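Local structure of DyP2 (Amycolatopsis sp. ATCC 39116, 4G2C) at residues 66-71 against 196-201; 257-262 against 487-492; 377-382 against 401-406. The protein is a haem peroxidase of the dye-decolourising type that binds manganese(II) and probably oxidises dyes and other substrates at the expense of peroxide. All coordinates share one frame; numbering follows the deposited sequence.

In the fold
Interaction 1 (66-71 with 196-201) closes first along the chain, and interaction 3 (377-382 with 401-406) is nested inside the long loop closed by interaction 2 (257-262 with 487-492). Interactions 1 and 3 lie in two different antiparallel sheets that pack together: their centres are about 11 Å apart, and L67 CD2 meets M406 CE at 3.5 Å. Interaction 2 is peripheral, its centre about 25 Å from that of interaction 1 and about 31 Å from that of interaction 3. It packs helix 487-491, near the C-terminus, against the loop that follows strand 255-256. Interactions 1 and 3 thus lie where the two sheets meet, and strand 402-409 there gives L403 and F405 to the haem pocket.

Interaction 1: 66-71 against 196-201; sequences RLTVLF and VGEESG. With ACT (acetate ion), chain T.
V196 and G197 both face F71, a classic beta bulge in an antiparallel strand pair of the DyP dimeric alpha+beta barrel domain. The N-to-C directions of the two segments differ by 167°, and three hydrogen-bonded pairs tie them. In the middle pair V69 N reaches E199 O at 2.8 Å and E199 N answers to V69 O; L67 and G201 pair in the same way, with G201 N to L67 O at 2.7 Å. At the bulge F71 N binds G197 O, but the return bond comes from V196 N, which meets F71 O at 2.9 Å with a more bent N-H...O angle of 139°.

Side chains alternate between two faces. E198 and L70 lie side by side, and the extended glutamate brings its CD to 3.6 Å from L70 CD2. On the V69 face, a chi1 of -53° puts E199 CG beside the backbone N, 4.0 Å from F71 CE2, and a bend at chi2 then turns the carboxylate aside. Y160 and H159 bind OE2 and K275 pairs with OE1, so both oxygens of this buried carboxylate are satisfied; the lysine probably favours its ionised form. At the R66 end an acetate ion, probably from the crystallisation liquor, sits at the edge of the guanidinium, in its plane, with R66 NH1 at 3.2 Å from acetate O.

Strand 166-172 binds strand 66-74 through backbone bonds of T68 with L170 and of L70 with L168. Helix 175-188 covers the T68 and L70 face, while L404 of strand 402-409 touches V69 and E199 and F273 of strand 267-278 meets F71 edge-to-face.

Interaction 2: 257-262 against 487-492; sequences DPAAPD and LAFLRS
F489, P261 and A259 bury the most surface where a type I beta turn, D257 to A260, packs on the C-terminal helix 487-491. The turn is closed by A260 N to D257 O at 3.0 Å, and the contact across the segments is mainly apolar. F489 contributes most. A chi1 of 166° swings its ring away from the backbone N and toward A259: CE1 lies 3.5 Å from A259 CB, and A259 O sits at the ring edge, in its plane, 3.6 Å from CD1. P261, just beyond the turn, rests its CD on A488 CB at 4.0 Å and brings its CG near S492 CB.

D257 crosses F489 at about a right angle, the carboxylate and ring planes being 56° apart. Its OD2 approaches F489 CB but is bound by the hydroxyl OG of S486, the residue just before the helix, which also accepts F489 N; one serine hydroxyl therefore links the turn to the helix start. L490, pointing away from the loop, touches S88 of helix 77-88, and R491 forms a salt bridge with E53 at the end of helix 45-53. S492 OG folds back to donate to F489 O at 2.7 Å.

Interaction 3: 377-382 against 401-406; sequences GQTYGR and VGLLFM. With HEM (protoporphyrin IX containing Fe), chain C; ACT (acetate ion), chain O.
V401 begins the contact by bringing its CA to 3.2 Å from Y380 O, a CA-H...O approach, while its CG1 packs near G381 CA. G402 follows as the hydrogen-bonded partner of Y380: Y380 N meets G402 O at 2.8 Å, and G402 N returns to Y380 O. The tyrosine ring lies over this backbone, because CG sits between the backbone N and the carbonyl carbon (chi1 73°). G402 CA stands 4.0 Å from the ring centroid, 29° off its normal, in a CH-pi contact; G402 N lies over the ring centre, and K275 adds a cation-pi interaction to the same ring.

L403 points its side chain to the opposite face from L404 and has two roles. Its CD1 packs at 3.6 Å from Q378 O, and its CD2 touches haem atom C3B at 3.9 Å. L404, the centre of an inverse gamma turn, pairs with Q378 through bonds in both directions, L404 N to Q378 O being 2.7 Å; its CD2 packs on Y380 CD2. Q378 OE1, meanwhile, accepts T379 N in the carbonyl plane, on a lone pair, and T379 OG1 binds L202 O.

F405 barely touches the partner strand and instead turns to the cofactor: CE1 is 3.4 Å from haem C2C, and the haem methyl CMC lies over one ring face. M406 ends the walk with a chain bent at chi3, setting CE at 3.8 Å from Q378 N.

Backbone bonds of L403 with L276 and of F405 with R274 join strand 402-409 to strand 267-278, so it lies between that strand and strand 374-380 in one antiparallel sheet, with L403 and F405 supplying part of the haem pocket of this DyP-type peroxidase.

Interaction 1: 66-71 against 196-201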
loop_
_atom_site.group_PDB
_atom_site.type_symbol
_atom_site.label_atom_id
_atom_site.label_comp_id
_atom_site.label_asym_id
_atom_site.label_seq_id
_atom_site.Cartn_x
_atom_site.Cartn_y
_atom_site.Cartn_z
ATOM N N ARG A 66 6.974 12.684 6.304
ATOM C CA ARG A 66 6.027 13.489 7.051
ATOM C C ARG A 66 4.866 13.656 6.112
ATOM O O ARG A 66 5.039 14.117 4.987
ATOM C CB ARG A 66 6.623 14.860 7.403
ATOM C CG ARG A 66 7.675 14.818 8.508
ATOM C CD ARG A 66 7.080 14.231 9.784
ATOM N NE ARG A 66 7.876 14.561 10.961
ATOM C CZ ARG A 66 7.473 15.373 11.936
ATOM N NH1 ARG A 66 6.265 15.935 11.886
ATOM N NH2 ARG A 66 8.278 15.617 12.966
ATOM N N LEU A 67 3.687 13.258 6.565
ATOM C CA LEU A 67 2.500 13.302 5.731
ATOM C C LEU A 67 1.308 13.828 6.510
ATOM O O LEU A 67 1.003 13.350 7.604
ATOM C CB LEU A 67 2.182 11.905 5.190
ATOM C CG LEU A 67 0.840 11.743 4.481
ATOM C CD1 LEU A 67 0.852 12.497 3.158
ATOM C CD2 LEU A 67 0.542 10.269 4.261
ATOM N N THR A 68 0.642 14.820 5.934
ATOM C CA THR A 68 -0.631 15.302 6.453
ATOM C C THR A 68 -1.738 14.868 5.502
ATOM O O THR A 68 -1.620 15.072 4.300
ATOM C CB THR A 68 -0.630 16.852 6.588
ATOM O OG1 THR A 68 -0.030 17.222 7.837
ATOM C CG2 THR A 68 -2.055 17.408 6.527
ATOM N N VAL A 69 -2.784 14.237 6.039
ATOM C CA VAL A 69 -3.937 13.796 5.253
ATOM C C VAL A 69 -5.154 14.613 5.662
ATOM O O VAL A 69 -5.461 14.706 6.850
ATOM C CB VAL A 69 -4.289 12.315 5.524
ATOM C CG1 VAL A 69 -5.405 11.863 4.614
ATOM C CG2 VAL A 69 -3.060 11.408 5.369
ATOM N N LEU A 70 -5.849 15.189 4.682
ATOM C CA LEU A 70 -7.014 16.030 4.941
ATOM C C LEU A 70 -8.217 15.520 4.165
ATOM O O LEU A 70 -8.183 15.454 2.941
ATOM C CB LEU A 70 -6.722 17.479 4.552
ATOM C CG LEU A 70 -5.625 18.232 5.318
ATOM C CD1 LEU A 70 -5.439 19.623 4.724
ATOM C CD2 LEU A 70 -5.942 18.323 6.814
ATOM N N PHE A 71 -9.268 15.132 4.877
ATOM C CA PHE A 71 -10.518 14.743 4.241
ATOM C C PHE A 71 -11.462 15.933 4.237
ATOM O O PHE A 71 -11.629 16.601 5.256
ATOM C CB PHE A 71 -11.143 13.557 4.963
ATOM C CG PHE A 71 -10.223 12.374 5.065
ATOM C CD1 PHE A 71 -9.832 11.682 3.921
ATOM C CD2 PHE A 71 -9.734 11.965 6.291
ATOM C CE1 PHE A 71 -8.979 10.598 4.004
ATOM C CE2 PHE A 71 -8.866 10.889 6.380
ATOM C CZ PHE A 71 -8.489 10.200 5.237
ATOM N N VAL A 196 -13.386 17.525 7.361
ATOM C CA VAL A 196 -14.152 16.617 8.200
ATOM C C VAL A 196 -13.253 15.690 8.995
ATOM O O VAL A 196 -13.712 15.012 9.917
ATOM C CB VAL A 196 -15.132 15.761 7.374
ATOM C CG1 VAL A 196 -15.589 16.512 6.129
ATOM C CG2 VAL A 196 -14.493 14.440 6.992
ATOM N N GLY A 197 -11.972 15.653 8.638
ATOM C CA GLY A 197 -11.037 14.739 9.273
ATOM C C GLY A 197 -9.612 14.950 8.820
ATOM O O GLY A 197 -9.374 15.446 7.720
ATOM N N GLU A 198 -8.662 14.564 9.669
ATOM C CA GLU A 198 -7.244 14.704 9.360
ATOM C C GLU A 198 -6.459 13.530 9.940
ATOM O O GLU A 198 -6.862 12.956 10.942
ATOM C CB GLU A 198 -6.714 16.024 9.924
ATOM C CG GLU A 198 -5.207 16.196 9.825
ATOM C CD GLU A 198 -4.741 17.633 10.098
ATOM O OE1 GLU A 198 -5.587 18.507 10.392
ATOM O OE2 GLU A 198 -3.517 17.880 10.025
ATOM N N GLU A 199 -5.354 13.160 9.295
ATOM C CA GLU A 199 -4.439 12.160 9.846
ATOM C C GLU A 199 -3.010 12.639 9.603
ATOM O O GLU A 199 -2.760 13.435 8.694
ATOM C CB GLU A 199 -4.634 10.773 9.190
ATOM C CG GLU A 199 -6.066 10.216 9.204
ATOM C CD GLU A 199 -6.484 9.635 10.549
ATOM O OE1 GLU A 199 -5.620 9.521 11.447
ATOM O OE2 GLU A 199 -7.685 9.292 10.708
ATOM N N SER A 200 -2.074 12.156 10.407
ATOM C CA SER A 200 -0.665 12.467 10.194
ATOM C C SER A 200 0.135 11.174 10.063
ATOM O O SER A 200 0.016 10.261 10.886
ATOM C CB SER A 200 -0.109 13.336 11.329
ATOM O OG SER A 200 -0.960 14.460 11.578
ATOM N N GLY A 201 0.937 11.096 9.007
ATOM C CA GLY A 201 1.815 9.967 8.806
ATOM C C GLY A 201 3.231 10.309 9.239
ATOM O O GLY A 201 3.730 11.410 9.006
HETATM C C ACT T . 3.461 15.796 9.618
HETATM O O ACT T . 4.225 16.799 9.555
HETATM O OXT ACT T . 3.991 14.654 9.717
HETATM C CH3 ACT T . 1.975 15.951 9.575
#

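Interaction 2: 257-262 against 487-492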
loop_
_atom_site.group_PDB
_atom_site.type_symbol
_atom_site.label_atom_id
_atom_site.label_comp_id
_atom_site.label_asym_id
_atom_site.label_seq_id
_atom_site.Cartn_x
_atom_site.Cartn_y
_atom_site.Cartn_z
ATOM N N ASP A 257 -8.934 9.786 -17.582
ATOM C CA ASP A 257 -9.706 10.683 -16.733
ATOM C C ASP A 257 -10.975 11.130 -17.469
ATOM O O ASP A 257 -10.924 11.982 -18.351
ATOM C CB ASP A 257 -8.850 11.889 -16.361
ATOM C CG ASP A 257 -9.518 12.783 -15.348
ATOM O OD1 ASP A 257 -10.675 12.485 -14.976
ATOM O OD2 ASP A 257 -8.889 13.784 -14.936
ATOM N N PRO A 258 -12.129 10.547 -17.114
ATOM C CA PRO A 258 -13.306 10.695 -17.990
ATOM C C PRO A 258 -13.823 12.130 -18.171
ATOM O O PRO A 258 -14.321 12.464 -19.252
ATOM C CB PRO A 258 -14.365 9.784 -17.339
ATOM C CG PRO A 258 -13.890 9.546 -15.943
ATOM C CD PRO A 258 -12.385 9.685 -15.949
ATOM N N ALA A 259 -13.707 12.959 -17.140
ATOM C CA ALA A 259 -14.182 14.339 -17.208
ATOM C C ALA A 259 -13.116 15.320 -17.701
ATOM O O ALA A 259 -13.340 16.519 -17.697
ATOM C CB ALA A 259 -14.705 14.779 -15.846
ATOM N N ALA A 260 -11.955 14.815 -18.094
ATOM C CA ALA A 260 -10.860 15.673 -18.530
ATOM C C ALA A 260 -11.071 16.189 -19.951
ATOM O O ALA A 260 -11.873 15.645 -20.704
ATOM C CB ALA A 260 -9.550 14.925 -18.445
ATOM N N PRO A 261 -10.330 17.237 -20.334
ATOM C CA PRO A 261 -10.529 17.776 -21.683
ATOM C C PRO A 261 -10.193 16.751 -22.768
ATOM O O PRO A 261 -10.806 16.777 -23.835
ATOM C CB PRO A 261 -9.560 18.965 -21.729
ATOM C CG PRO A 261 -9.303 19.309 -20.286
ATOM C CD PRO A 261 -9.312 17.993 -19.582
ATOM N N ASP A 262 -9.250 15.851 -22.491
ATOM C CA ASP A 262 -8.867 14.821 -23.452
ATOM C C ASP A 262 -8.397 13.547 -22.753
ATOM O O ASP A 262 -7.211 13.400 -22.411
ATOM C CB ASP A 262 -7.776 15.342 -24.386
ATOM C CG ASP A 262 -7.497 14.394 -25.538
ATOM O OD1 ASP A 262 -8.014 13.255 -25.520
ATOM O OD2 ASP A 262 -6.742 14.778 -26.455
ATOM N N LEU A 487 -4.198 16.556 -13.873
ATOM C CA LEU A 487 -4.009 17.983 -13.613
ATOM C C LEU A 487 -4.856 18.872 -14.525
ATOM O O LEU A 487 -5.392 19.875 -14.077
ATOM C CB LEU A 487 -2.531 18.377 -13.712
ATOM C CG LEU A 487 -1.586 17.703 -12.712
ATOM C CD1 LEU A 487 -0.145 18.210 -12.877
ATOM C CD2 LEU A 487 -2.075 17.862 -11.282
ATOM N N ALA A 488 -4.969 18.498 -15.798
ATOM C CA ALA A 488 -5.783 19.242 -16.753
ATOM C C ALA A 488 -7.253 19.283 -16.326
ATOM O O ALA A 488 -7.935 20.286 -16.523
ATOM C CB ALA A 488 -5.635 18.660 -18.168
ATOM N N PHE A 489 -7.742 18.198 -15.733
ATOM C CA PHE A 489 -9.102 18.220 -15.210
ATOM C C PHE A 489 -9.239 19.267 -14.114
ATOM O O PHE A 489 -10.181 20.063 -14.111
ATOM C CB PHE A 489 -9.521 16.862 -14.648
ATOM C CG PHE A 489 -10.764 16.935 -13.809
ATOM C CD1 PHE A 489 -12.024 16.975 -14.408
ATOM C CD2 PHE A 489 -10.679 17.001 -12.424
ATOM C CE1 PHE A 489 -13.168 17.057 -13.634
ATOM C CE2 PHE A 489 -11.819 17.081 -11.647
ATOM C CZ PHE A 489 -13.061 17.114 -12.249
ATOM N N LEU A 490 -8.301 19.249 -13.174
ATOM C CA LEU A 490 -8.355 20.151 -12.030
ATOM C C LEU A 490 -8.287 21.625 -12.466
ATOM O O LEU A 490 -8.998 22.469 -11.925
ATOM C CB LEU A 490 -7.250 19.817 -11.030
ATOM C CG LEU A 490 -7.300 18.425 -10.388
ATOM C CD1 LEU A 490 -6.116 18.212 -9.460
ATOM C CD2 LEU A 490 -8.619 18.164 -9.646
ATOM N N ARG A 491 -7.442 21.921 -13.451
ATOM C CA ARG A 491 -7.335 23.276 -13.990
ATOM C C ARG A 491 -8.624 23.687 -14.720
ATOM O O ARG A 491 -8.997 24.861 -14.718
ATOM C CB ARG A 491 -6.138 23.413 -14.943
ATOM C CG ARG A 491 -4.747 23.185 -14.329
ATOM C CD ARG A 491 -3.629 23.713 -15.259
ATOM N NE ARG A 491 -3.713 23.146 -16.609
ATOM C CZ ARG A 491 -3.246 21.942 -16.939
ATOM N NH1 ARG A 491 -2.673 21.194 -16.010
ATOM N NH2 ARG A 491 -3.358 21.480 -18.184
ATOM N N SER A 492 -9.300 22.717 -15.332
ATOM C CA SER A 492 -10.488 22.991 -16.149
ATOM C C SER A 492 -11.746 23.327 -15.342
ATOM O O SER A 492 -12.780 23.676 -15.911
ATOM C CB SER A 492 -10.786 21.800 -17.065
ATOM O OG SER A 492 -11.431 20.749 -16.345
#

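Interaction 3: 377-382 against 401-406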
loop_
_atom_site.group_PDB
_atom_site.type_symbol
_atom_site.label_atom_id
_atom_site.label_comp_id
_atom_site.label_asym_id
_atom_site.label_seq_id
_atom_site.Cartn_x
_atom_site.Cartn_y
_atom_site.Cartn_z
ATOM N N GLY A 377 1.522 3.489 1.270
ATOM C CA GLY A 377 1.089 3.729 2.634
ATOM C C GLY A 377 2.109 4.464 3.480
ATOM O O GLY A 377 3.266 4.618 3.092
ATOM N N GLN A 378 1.676 4.945 4.639
ATOM C CA GLN A 378 2.608 5.519 5.602
ATOM C C GLN A 378 2.139 5.162 6.999
ATOM O O GLN A 378 0.928 5.125 7.262
ATOM C CB GLN A 378 2.731 7.037 5.422
ATOM C CG GLN A 378 3.803 7.717 6.282
ATOM C CD GLN A 378 5.171 7.076 6.161
ATOM O OE1 GLN A 378 5.409 6.000 6.704
ATOM N NE2 GLN A 378 6.081 7.737 5.453
ATOM N N THR A 379 3.090 4.844 7.879
ATOM C CA THR A 379 2.752 4.557 9.276
ATOM C C THR A 379 2.218 5.785 10.025
ATOM O O THR A 379 2.516 6.931 9.679
ATOM C CB THR A 379 3.968 4.014 10.050
ATOM O OG1 THR A 379 5.132 4.796 9.736
ATOM C CG2 THR A 379 4.222 2.556 9.682
ATOM N N TYR A 380 1.439 5.544 11.065
ATOM C CA TYR A 380 1.038 6.634 11.940
ATOM C C TYR A 380 1.220 6.283 13.410
ATOM O O TYR A 380 1.272 5.108 13.786
ATOM C CB TYR A 380 -0.413 7.020 11.682
ATOM C CG TYR A 380 -1.415 6.025 12.209
ATOM C CD1 TYR A 380 -1.900 6.122 13.513
ATOM C CD2 TYR A 380 -1.890 4.987 11.405
ATOM C CE1 TYR A 380 -2.836 5.211 14.002
ATOM C CE2 TYR A 380 -2.828 4.077 11.885
ATOM C CZ TYR A 380 -3.296 4.197 13.185
ATOM O OH TYR A 380 -4.224 3.303 13.677
ATOM N N GLY A 381 1.289 7.319 14.239
ATOM C CA GLY A 381 1.411 7.148 15.670
ATOM C C GLY A 381 2.824 7.415 16.168
ATOM O O GLY A 381 3.799 7.320 15.420
ATOM N N ARG A 382 2.941 7.764 17.442
ATOM C CA ARG A 382 4.259 7.903 18.042
ATOM C C ARG A 382 4.396 6.879 19.149
ATOM O O ARG A 382 3.430 6.559 19.834
ATOM C CB ARG A 382 4.486 9.320 18.574
ATOM C CG ARG A 382 4.600 10.392 17.490
ATOM C CD ARG A 382 5.062 11.718 18.085
ATOM N NE ARG A 382 5.503 12.677 17.072
ATOM C CZ ARG A 382 6.736 12.719 16.568
ATOM N NH1 ARG A 382 7.659 11.844 16.970
ATOM N NH2 ARG A 382 7.048 13.632 15.652
ATOM N N VAL A 401 -1.275 3.425 17.110
ATOM C CA VAL A 401 -0.241 3.419 16.088
ATOM C C VAL A 401 -0.718 2.426 15.026
ATOM O O VAL A 401 -1.616 1.609 15.279
ATOM C CB VAL A 401 1.097 2.889 16.630
ATOM C CG1 VAL A 401 1.585 3.716 17.831
ATOM C CG2 VAL A 401 0.943 1.415 16.994
ATOM N N GLY A 402 -0.118 2.477 13.846
ATOM C CA GLY A 402 -0.499 1.549 12.805
ATOM C C GLY A 402 -0.181 2.047 11.423
ATOM O O GLY A 402 0.777 2.813 11.231
ATOM N N LEU A 403 -0.985 1.618 10.451
ATOM C CA LEU A 403 -0.691 1.950 9.067
ATOM C C LEU A 403 -1.797 2.727 8.384
ATOM O O LEU A 403 -2.954 2.309 8.370
ATOM C CB LEU A 403 -0.363 0.683 8.248
ATOM C CG LEU A 403 -0.023 0.859 6.752
ATOM C CD1 LEU A 403 1.308 1.596 6.543
ATOM C CD2 LEU A 403 0.013 -0.505 6.039
ATOM N N LEU A 404 -1.421 3.855 7.793
ATOM C CA LEU A 404 -2.307 4.537 6.879
ATOM C C LEU A 404 -2.127 3.810 5.546
ATOM O O LEU A 404 -1.269 4.171 4.749
ATOM C CB LEU A 404 -1.958 6.028 6.766
ATOM C CG LEU A 404 -2.092 6.945 7.995
ATOM C CD1 LEU A 404 -1.706 8.377 7.632
ATOM C CD2 LEU A 404 -3.492 6.926 8.577
ATOM N N PHE A 405 -2.893 2.746 5.329
ATOM C CA PHE A 405 -2.728 1.977 4.101
ATOM C C PHE A 405 -3.202 2.786 2.901
ATOM O O PHE A 405 -4.313 3.307 2.892
ATOM C CB PHE A 405 -3.466 0.633 4.171
ATOM C CG PHE A 405 -3.367 -0.175 2.894
ATOM C CD1 PHE A 405 -2.276 -1.003 2.663
ATOM C CD2 PHE A 405 -4.349 -0.077 1.915
ATOM C CE1 PHE A 405 -2.169 -1.732 1.487
ATOM C CE2 PHE A 405 -4.253 -0.805 0.737
ATOM C CZ PHE A 405 -3.162 -1.638 0.522
ATOM N N MET A 406 -2.355 2.914 1.891
ATOM C CA MET A 406 -2.745 3.619 0.667
ATOM C C MET A 406 -2.286 2.845 -0.560
ATOM O O MET A 406 -1.220 2.233 -0.532
ATOM C CB MET A 406 -2.167 5.040 0.670
ATOM C CG MET A 406 -2.761 5.914 1.770
ATOM S SD MET A 406 -2.117 7.585 1.799
ATOM C CE MET A 406 -0.752 7.345 2.945
HETATM C CHA HEM C . 4.180 -6.602 1.669
HETATM C CHB HEM C . 3.015 -5.492 6.256
HETATM C CHC HEM C . -1.481 -4.272 4.882
HETATM C CHD HEM C . -0.550 -6.118 0.506
HETATM C C1A HEM C . 4.266 -6.393 3.025
HETATM C C2A HEM C . 5.459 -6.577 3.826
HETATM C C3A HEM C . 5.131 -6.265 5.086
HETATM C C4A HEM C . 3.732 -5.873 5.126
HETATM C CMA HEM C . 6.066 -6.306 6.307
HETATM C CAA HEM C . 6.838 -7.045 3.283
HETATM C CBA HEM C . 7.606 -5.837 2.738
HETATM C CGA HEM C . 7.243 -5.535 1.301
HETATM O O1A HEM C . 7.329 -6.427 0.437
HETATM O O2A HEM C . 6.862 -4.386 0.997
HETATM C C1B HEM C . 1.695 -5.069 6.313
HETATM C C2B HEM C . 0.953 -4.608 7.486
HETATM C C3B HEM C . -0.289 -4.274 7.083
HETATM C C4B HEM C . -0.373 -4.488 5.659
HETATM C CMB HEM C . 1.516 -4.551 8.929
HETATM C CAB HEM C . -1.468 -3.714 7.910
HETATM C CBB HEM C . -1.261 -3.122 9.089
HETATM C C1C HEM C . -1.642 -4.741 3.597
HETATM C C2C HEM C . -2.895 -4.798 2.861
HETATM C C3C HEM C . -2.624 -5.295 1.642
HETATM C C4C HEM C . -1.202 -5.569 1.579
HETATM C CMC HEM C . -4.281 -4.326 3.385
HETATM C CAC HEM C . -3.626 -5.587 0.499
HETATM C CBC HEM C . -4.937 -5.745 0.742
HETATM C C1D HEM C . 0.802 -6.362 0.396
HETATM C C2D HEM C . 1.459 -6.718 -0.834
HETATM C C3D HEM C . 2.927 -6.845 -0.454
HETATM C C4D HEM C . 3.014 -6.577 0.947
HETATM C CMD HEM C . 0.810 -6.905 -2.216
HETATM C CAD HEM C . 4.089 -7.228 -1.348
HETATM C CBD HEM C . 3.940 -8.724 -1.531
HETATM C CGD HEM C . 4.997 -9.085 -2.537
HETATM O O1D HEM C . 4.973 -8.496 -3.649
HETATM O O2D HEM C . 5.875 -9.920 -2.188
HETATM N NA HEM C . 3.245 -5.959 3.837
HETATM N NB HEM C . 0.846 -4.974 5.227
HETATM N NC HEM C . -0.628 -5.222 2.783
HETATM N ND HEM C . 1.750 -6.291 1.411
HETATM FE FE HEM C . 1.270 -5.776 3.432
HETATM C C ACT O . 3.787 0.723 2.135
HETATM O O ACT O . 4.309 0.900 1.004
HETATM O OXT ACT O . 2.563 0.427 2.172
HETATM C CH3 ACT O . 4.594 0.868 3.389
#